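Local coordinates for protein lipocalin (Argas monolakensis, PDB 3BRN) that binds the biogenic amine serotonin inside a lipocalin beta barrel, consistent with an amine-binding role in a soft tick, at residues Y16-G21 against D80-T85; Y28-T33 against S122-Q127; G61-G66 against Y152-P157. All blocks are in the same frame, centred on the assembly; numbering follows the deposited sequence.

Interaction 1 of 3, residues Y16-G21 against D80-T85; sequences YKSVNG and DKIEVT. With SRO (serotonin), chain C.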
# COMPACT_ATOMS: atom_id res chain seq x y z
N TYR A 16 8.09 -1.72 -9.11
CA TYR A 16 9.29 -1.33 -8.37
C TYR A 16 9.26 0.15 -7.98
O TYR A 16 9.61 0.50 -6.85
CB TYR A 16 10.59 -1.72 -9.11
CG TYR A 16 10.99 -0.77 -10.19
CD1 TYR A 16 10.55 -0.95 -11.49
CD2 TYR A 16 11.94 0.22 -9.95
CE1 TYR A 16 10.97 -0.12 -12.50
CE2 TYR A 16 12.36 1.06 -10.96
CZ TYR A 16 11.87 0.88 -12.23
OH TYR A 16 12.24 1.73 -13.24
N LYS A 17 8.75 1.02 -8.85
CA LYS A 17 8.60 2.43 -8.52
C LYS A 17 7.55 2.68 -7.44
O LYS A 17 7.71 3.56 -6.60
CB LYS A 17 8.28 3.26 -9.77
CG LYS A 17 9.48 3.53 -10.66
CD LYS A 17 9.08 3.61 -12.10
CE LYS A 17 10.19 4.18 -12.95
NZ LYS A 17 10.10 5.66 -13.03
N SER A 18 6.45 1.94 -7.47
CA SER A 18 5.46 2.03 -6.42
C SER A 18 6.06 1.60 -5.06
O SER A 18 5.86 2.26 -4.04
CB SER A 18 4.24 1.16 -6.75
OG SER A 18 3.36 1.12 -5.64
N VAL A 19 6.72 0.45 -5.04
CA VAL A 19 7.26 -0.11 -3.81
C VAL A 19 8.41 0.75 -3.24
O VAL A 19 8.54 0.90 -2.03
CB VAL A 19 7.74 -1.55 -4.03
CG1 VAL A 19 8.51 -2.08 -2.81
CG2 VAL A 19 6.57 -2.46 -4.42
N ASN A 20 9.22 1.35 -4.08
CA ASN A 20 10.19 2.31 -3.60
C ASN A 20 9.61 3.61 -3.16
O ASN A 20 10.10 4.21 -2.27
CB ASN A 20 11.20 2.61 -4.68
CG ASN A 20 12.11 1.49 -4.95
OD1 ASN A 20 12.43 0.71 -4.10
ND2 ASN A 20 12.57 1.44 -6.15
N GLY A 21 8.59 4.08 -3.84
CA GLY A 21 7.91 5.30 -3.46
C GLY A 21 8.84 6.50 -3.43
O GLY A 21 9.80 6.56 -4.20
N ASP A 80 3.39 -4.44 -13.43
CA ASP A 80 2.54 -3.88 -12.38
C ASP A 80 2.24 -4.82 -11.22
O ASP A 80 1.36 -4.54 -10.40
CB ASP A 80 1.24 -3.32 -12.97
CG ASP A 80 0.37 -4.39 -13.63
OD1 ASP A 80 0.83 -5.55 -13.72
OD2 ASP A 80 -0.75 -4.07 -14.09
N LYS A 81 3.03 -5.89 -11.09
CA LYS A 81 2.79 -6.88 -10.03
C LYS A 81 3.73 -6.77 -8.84
O LYS A 81 4.95 -6.74 -8.99
CB LYS A 81 2.87 -8.30 -10.59
CG LYS A 81 1.92 -8.58 -11.74
CD LYS A 81 0.48 -8.38 -11.32
CE LYS A 81 -0.42 -8.45 -12.56
NZ LYS A 81 -1.85 -8.61 -12.15
N ILE A 82 3.15 -6.70 -7.65
CA ILE A 82 3.88 -6.81 -6.39
C ILE A 82 3.54 -8.18 -5.80
O ILE A 82 2.38 -8.45 -5.47
CB ILE A 82 3.47 -5.72 -5.37
CG1 ILE A 82 3.83 -4.33 -5.90
CG2 ILE A 82 4.14 -5.95 -3.99
CD1 ILE A 82 3.22 -3.18 -5.09
N GLU A 83 4.51 -9.08 -5.84
CA GLU A 83 4.29 -10.46 -5.39
C GLU A 83 4.92 -10.68 -4.03
O GLU A 83 6.12 -10.52 -3.87
CB GLU A 83 4.87 -11.45 -6.40
CG GLU A 83 4.71 -12.90 -5.98
CD GLU A 83 3.26 -13.35 -5.98
OE1 GLU A 83 2.50 -12.91 -6.88
OE2 GLU A 83 2.88 -14.16 -5.11
N VAL A 84 4.08 -11.00 -3.05
CA VAL A 84 4.54 -11.12 -1.68
C VAL A 84 4.54 -12.58 -1.24
O VAL A 84 3.64 -13.35 -1.63
CB VAL A 84 3.69 -10.27 -0.70
CG1 VAL A 84 3.99 -10.66 0.74
CG2 VAL A 84 3.96 -8.79 -0.90
N THR A 85 5.65 -13.00 -0.65
CA THR A 85 5.81 -14.37 -0.14
C THR A 85 6.29 -14.34 1.31
O THR A 85 7.19 -13.57 1.66
CB THR A 85 6.82 -15.18 -1.01
OG1 THR A 85 7.92 -14.35 -1.38
CG2 THR A 85 6.18 -15.67 -2.25
OH SRO C . 6.34 -3.92 -0.16
CZ3 SRO C . 4.99 -3.86 -0.41
CH2 SRO C . 4.29 -5.06 -0.45
CZ2 SRO C . 2.90 -5.06 -0.58
CE2 SRO C . 2.28 -3.83 -0.74
NE1 SRO C . 1.00 -3.43 -0.95
CD1 SRO C . 0.95 -2.08 -1.01
CG SRO C . 2.25 -1.58 -0.87
CD2 SRO C . 3.07 -2.70 -0.72
CE3 SRO C . 4.37 -2.72 -0.56
CB SRO C . 2.66 -0.13 -0.92
CA SRO C . 3.52 0.14 -2.17
NZ SRO C . 4.03 1.51 -2.09
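Val19, on the short helix 15-20, meets Ile82 of strand 81-85 beside serotonin in the pocket of the lipocalin beta barrel. The methyl CG2 of Val19 lies 3.5 Å from Ile82 CD1, tighter than ordinary carbon packing, and Ile82 CG1 follows just behind. The two side chains pass each other at a slant, and no hydrogen bond joins helix to strand. Ile82 has its two branches divided between two tasks. With chi1 at -64°, CG1 stands beside the backbone N and carries CD1 to the helix, while CG2 reaches the benzene half of the indole, 3.7 Å from serotonin CH2. Val84, two residues on along the strand, brings its CG2 to the same CH2 at 3.8 Å. Val19 CG1 also makes a van der Waals contact with the serotonin hydroxyl, 3.9 Å from its OH. At the other end of the ligand, the amine NZ donates to the backbone carbonyl Ser18 O across 2.8 Å, and serotonin is also hydrogen-bonded to Asp106 OD2. The last turn of the helix would probably add some negative potential around the ammonium group.

Further out, strand 81-85 is held in the sheet between strands 67-78 and 93-97, with Ile82 packed on Val75, Thr95 and Val97. Val19 is backed by Val77 of the barrel wall and by Pro46 and Leu50 of the loop. Asn20 ND2 ties the helix to the carbonyl of Leu50. The helix stops at Gly21, which leaves helical geometry with a positive phi of 58°. The ligand-binding aspartate is itself linked back to the helix, its OD1 making a weak hydrogen bond with Ser18 OG.

Interaction 2 of 3, residues Y28-T33 against S122-Q127; sequences YLRKTT and SAINLQ
Tyr28 and Ile124 bring their CA atoms to 7.5 Å, the closest pair of CA atoms between residues 28-33 and 122-127, and no hydrogen bond joins the two segments. The type I turn Ala123-Leu126 is closed by the bond from Leu126 N to Ala123 O, and Ile124, its second residue, leans toward the strand. The contact is apolar and rests on this isoleucine. Its CG1 is anti to the backbone N (chi1 -165°) and points to the strand, and from it CD1 settles against two residues, 3.8 Å from Tyr28 CB and 3.9 Å from Arg30 CD. Nearer its root, CG1 lies 3.8 Å from Tyr28 CD1, and CG2 is close to Tyr28 CE1, so the isoleucine runs across the tyrosine side chain at about a right angle.

Arg30 gives only its aliphatic part to Ile124; the chain bends at chi2 (59°), and its NE is hydrogen-bonded to Tyr129 OH. That same hydroxyl bonds to Ile124 O, a polar link spanning the two segments. Arg30 and Lys31 form a classic beta bulge opposite Leu117.

Ile124 also packs on Val119 of strand 115-120 and on Trp149, whose ring meets that of Tyr28. The contact thus closes the loop leading from strand 115-120 to helix 131-140 over the outer side of strand 26-32, while Lys31 reaches the helix through a salt bridge to Asp133.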
# COMPACT_ATOMS: atom_id res chain seq x y z
N TYR A 28 0.74 3.40 4.98
CA TYR A 28 -0.35 2.84 5.76
C TYR A 28 -1.39 2.34 4.79
O TYR A 28 -1.67 3.02 3.80
CB TYR A 28 -1.02 3.91 6.60
CG TYR A 28 -0.22 4.37 7.79
CD1 TYR A 28 0.55 5.51 7.72
CD2 TYR A 28 -0.26 3.66 8.99
CE1 TYR A 28 1.20 5.99 8.84
CE2 TYR A 28 0.45 4.11 10.09
CZ TYR A 28 1.17 5.27 10.00
OH TYR A 28 1.84 5.77 11.11
N LEU A 29 -2.10 1.27 5.17
CA LEU A 29 -3.27 0.86 4.39
C LEU A 29 -4.39 1.77 4.89
O LEU A 29 -4.75 1.70 6.05
CB LEU A 29 -3.62 -0.60 4.63
CG LEU A 29 -4.95 -1.10 4.03
CD1 LEU A 29 -4.92 -0.89 2.53
CD2 LEU A 29 -5.06 -2.60 4.31
N ARG A 30 -4.75 2.77 4.07
CA ARG A 30 -5.69 3.81 4.45
C ARG A 30 -7.15 3.37 4.33
O ARG A 30 -7.96 3.65 5.21
CB ARG A 30 -5.43 5.09 3.64
CG ARG A 30 -6.40 6.25 3.90
CD ARG A 30 -6.40 6.71 5.38
NE ARG A 30 -7.41 7.75 5.60
CZ ARG A 30 -8.72 7.53 5.70
NH1 ARG A 30 -9.20 6.29 5.63
NH2 ARG A 30 -9.55 8.54 5.88
N LYS A 31 -7.51 2.80 3.18
CA LYS A 31 -8.88 2.30 2.98
C LYS A 31 -8.80 0.98 2.24
O LYS A 31 -7.97 0.84 1.35
CB LYS A 31 -9.70 3.27 2.12
CG LYS A 31 -9.78 4.71 2.65
CD LYS A 31 -10.69 5.55 1.77
CE LYS A 31 -10.73 7.00 2.24
NZ LYS A 31 -11.15 7.91 1.14
N THR A 32 -9.78 0.10 2.47
CA THR A 32 -9.86 -1.16 1.73
C THR A 32 -11.33 -1.59 1.58
O THR A 32 -12.19 -1.17 2.35
CB THR A 32 -9.01 -2.29 2.40
OG1 THR A 32 -9.15 -3.51 1.67
CG2 THR A 32 -9.44 -2.53 3.85
N THR A 33 -11.63 -2.34 0.51
CA THR A 33 -12.95 -2.95 0.38
C THR A 33 -12.99 -4.33 1.04
O THR A 33 -13.99 -5.03 0.96
CB THR A 33 -13.38 -3.08 -1.11
OG1 THR A 33 -12.42 -3.87 -1.82
CG2 THR A 33 -13.50 -1.68 -1.76
N SER A 122 4.29 10.40 5.01
CA SER A 122 4.35 11.84 4.84
C SER A 122 3.01 12.49 4.48
O SER A 122 2.81 13.68 4.72
CB SER A 122 5.42 12.23 3.81
OG SER A 122 5.03 11.86 2.50
N ALA A 123 2.07 11.73 3.92
CA ALA A 123 0.84 12.32 3.41
C ALA A 123 -0.41 11.83 4.13
O ALA A 123 -1.51 12.27 3.83
CB ALA A 123 0.71 12.10 1.90
N ILE A 124 -0.24 10.96 5.12
CA ILE A 124 -1.37 10.27 5.72
C ILE A 124 -2.35 11.19 6.48
O ILE A 124 -3.56 10.93 6.48
CB ILE A 124 -0.90 9.10 6.60
CG1 ILE A 124 -2.06 8.16 6.94
CG2 ILE A 124 -0.17 9.62 7.85
CD1 ILE A 124 -2.53 7.28 5.80
N ASN A 125 -1.86 12.29 7.04
CA ASN A 125 -2.73 13.21 7.79
C ASN A 125 -3.38 14.31 6.94
O ASN A 125 -4.03 15.21 7.48
CB ASN A 125 -1.97 13.85 8.98
CG ASN A 125 -1.53 12.82 10.01
OD1 ASN A 125 -0.38 12.39 10.01
ND2 ASN A 125 -2.47 12.36 10.83
N LEU A 126 -3.22 14.23 5.62
CA LEU A 126 -3.84 15.22 4.75
C LEU A 126 -5.35 15.05 4.72
O LEU A 126 -5.88 14.00 5.10
CB LEU A 126 -3.26 15.16 3.32
CG LEU A 126 -1.77 15.43 3.11
CD1 LEU A 126 -1.48 15.59 1.64
CD2 LEU A 126 -1.29 16.66 3.87
N GLN A 127 -6.06 16.10 4.33
CA GLN A 127 -7.51 16.06 4.28
C GLN A 127 -8.04 15.33 3.04
O GLN A 127 -9.17 14.85 3.03
CB GLN A 127 -8.11 17.46 4.38
CG GLN A 127 -7.84 18.13 5.72
CD GLN A 127 -8.11 17.20 6.89
OE1 GLN A 127 -9.25 16.78 7.12
NE2 GLN A 127 -7.06 16.86 7.62

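Interaction 3 of 3, residues G61-G66 against Y152-P157; sequences GKLQNG and YCPPLP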
# COMPACT_ATOMS: atom_id res chain seq x y z
N GLY A 61 3.66 -4.50 9.23
CA GLY A 61 3.15 -4.60 10.58
C GLY A 61 1.78 -4.02 10.77
O GLY A 61 1.02 -3.83 9.82
N LYS A 62 1.48 -3.73 12.02
CA LYS A 62 0.16 -3.30 12.41
C LYS A 62 0.24 -2.96 13.89
O LYS A 62 1.25 -3.25 14.55
CB LYS A 62 -0.81 -4.46 12.19
CG LYS A 62 -0.57 -5.64 13.12
CD LYS A 62 -1.69 -6.65 13.01
CE LYS A 62 -1.22 -8.04 13.36
NZ LYS A 62 -2.26 -9.06 13.02
N LEU A 63 -0.79 -2.29 14.39
CA LEU A 63 -0.84 -1.90 15.79
C LEU A 63 -1.19 -3.09 16.68
O LEU A 63 -2.09 -3.87 16.38
CB LEU A 63 -1.86 -0.78 16.01
CG LEU A 63 -2.01 -0.29 17.44
CD1 LEU A 63 -0.67 0.21 17.95
CD2 LEU A 63 -3.07 0.80 17.51
N GLN A 64 -0.46 -3.21 17.79
CA GLN A 64 -0.69 -4.31 18.70
C GLN A 64 -0.20 -3.79 20.04
O GLN A 64 0.96 -3.42 20.18
CB GLN A 64 -0.05 -5.59 18.18
CG GLN A 64 -0.84 -6.85 18.52
CD GLN A 64 -0.11 -8.13 18.11
OE1 GLN A 64 -0.50 -8.79 17.14
NE2 GLN A 64 0.97 -8.44 18.81
N ASN A 65 -1.12 -3.73 21.00
CA ASN A 65 -0.79 -3.37 22.36
C ASN A 65 -0.07 -2.04 22.50
O ASN A 65 0.88 -1.91 23.28
CB ASN A 65 0.04 -4.51 22.95
CG ASN A 65 -0.74 -5.80 23.06
OD1 ASN A 65 -1.86 -5.81 23.58
ND2 ASN A 65 -0.17 -6.89 22.56
N GLY A 66 -0.52 -1.06 21.72
CA GLY A 66 0.03 0.28 21.79
C GLY A 66 1.28 0.47 20.94
O GLY A 66 1.74 1.60 20.75
N TYR A 152 -5.28 7.97 15.52
CA TYR A 152 -4.66 7.43 16.74
C TYR A 152 -3.56 6.42 16.45
O TYR A 152 -2.90 5.95 17.38
CB TYR A 152 -5.72 6.79 17.65
CG TYR A 152 -6.23 5.45 17.13
CD1 TYR A 152 -7.46 5.37 16.48
CD2 TYR A 152 -5.46 4.30 17.22
CE1 TYR A 152 -7.92 4.16 15.97
CE2 TYR A 152 -5.89 3.10 16.68
CZ TYR A 152 -7.12 3.03 16.06
OH TYR A 152 -7.57 1.82 15.56
N CYS A 153 -3.41 6.02 15.19
CA CYS A 153 -2.36 5.08 14.82
C CYS A 153 -0.98 5.65 15.15
O CYS A 153 -0.68 6.79 14.81
CB CYS A 153 -2.43 4.75 13.31
SG CYS A 153 -3.80 3.66 12.80
N PRO A 154 -0.10 4.84 15.76
CA PRO A 154 1.24 5.35 16.01
C PRO A 154 1.96 5.69 14.69
O PRO A 154 1.47 5.33 13.61
CB PRO A 154 1.95 4.19 16.72
CG PRO A 154 0.85 3.30 17.22
CD PRO A 154 -0.26 3.44 16.21
N PRO A 155 3.05 6.48 14.77
CA PRO A 155 3.87 6.77 13.60
C PRO A 155 4.59 5.50 13.17
O PRO A 155 4.68 4.56 13.95
CB PRO A 155 4.89 7.80 14.13
CG PRO A 155 4.31 8.31 15.40
CD PRO A 155 3.55 7.16 15.98
N LEU A 156 5.07 5.47 11.93
CA LEU A 156 5.75 4.27 11.45
C LEU A 156 7.08 4.09 12.15
O LEU A 156 7.73 5.08 12.51
CB LEU A 156 5.93 4.29 9.92
CG LEU A 156 4.63 4.21 9.10
CD1 LEU A 156 4.90 4.14 7.59
CD2 LEU A 156 3.82 3.01 9.53
N PRO A 157 7.42 2.84 12.48
CA PRO A 157 8.73 2.50 13.04
C PRO A 157 9.86 2.93 12.10
O PRO A 157 10.91 3.39 12.54
CB PRO A 157 8.68 0.97 13.17
CG PRO A 157 7.47 0.53 12.39
CD PRO A 157 6.52 1.67 12.42
OXT PRO A 157 9.72 2.90 10.88
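Leu63, near the end of strand 55-64, sets its two methyl groups against Pro154 and Tyr152 of the C-terminal tail. All the cross-contacts are van der Waals, and no hydrogen bond bridges the segments. With CG anti to the backbone N (chi1 179°), the leucine reaches out from the strand and divides at its tip. CD1 goes to the proline ring, 3.5 Å from Pro154 CG and 3.7 Å from Pro154 CD, and the two side chains meet at about a right angle. CD2 goes to the tyrosine and comes in at the edge of its ring, in the ring plane, 3.7 Å from Tyr152 CE2. A looser touch places Gly66 O, in the turn after the strand, 4.0 Å from Pro154 CG.

Covalent and polar ties lie around this apolar patch. Cys153, between the two tail residues that touch the leucine, forms a disulfide with Cys40, and Leu63 packs on Cys40 and Glu39. Tyr152 OH is hydrogen-bonded to Glu39 OE1, so the phenol is attached at its far end while its ring edge meets the leucine. Pro154 and Pro157 also lie on Met68 of strand 67-78.

With van der Waals contacts alone between the segments, no directional bond sets their alignment; the tail is probably positioned by the disulfide, the Tyr152-Glu39 bond and the hydrogen bond of Pro154 O with Tyr28 OH, while each leucine methyl meets one tail side chain.

All three contacts reach the same antiparallel sheet, curled into the lipocalin barrel, and their segments alternate along the chain. Interaction 1 lies across the centre of the chain from the other two, its centre about 18 Å from that of interaction 2 and about 23 Å from that of interaction 3. It lines the serotonin pocket, whereas interactions 2 and 3 pack the later loops and the C-terminal tail against strands 26-32 and 55-64. These two have centres about 14 Å apart and touch where Tyr28 OH lies 2.6 Å from Pro154 O. Interaction 1 touches neither, its nearest atoms being about 9 and 10 Å away, and is related to them through the shared sheet.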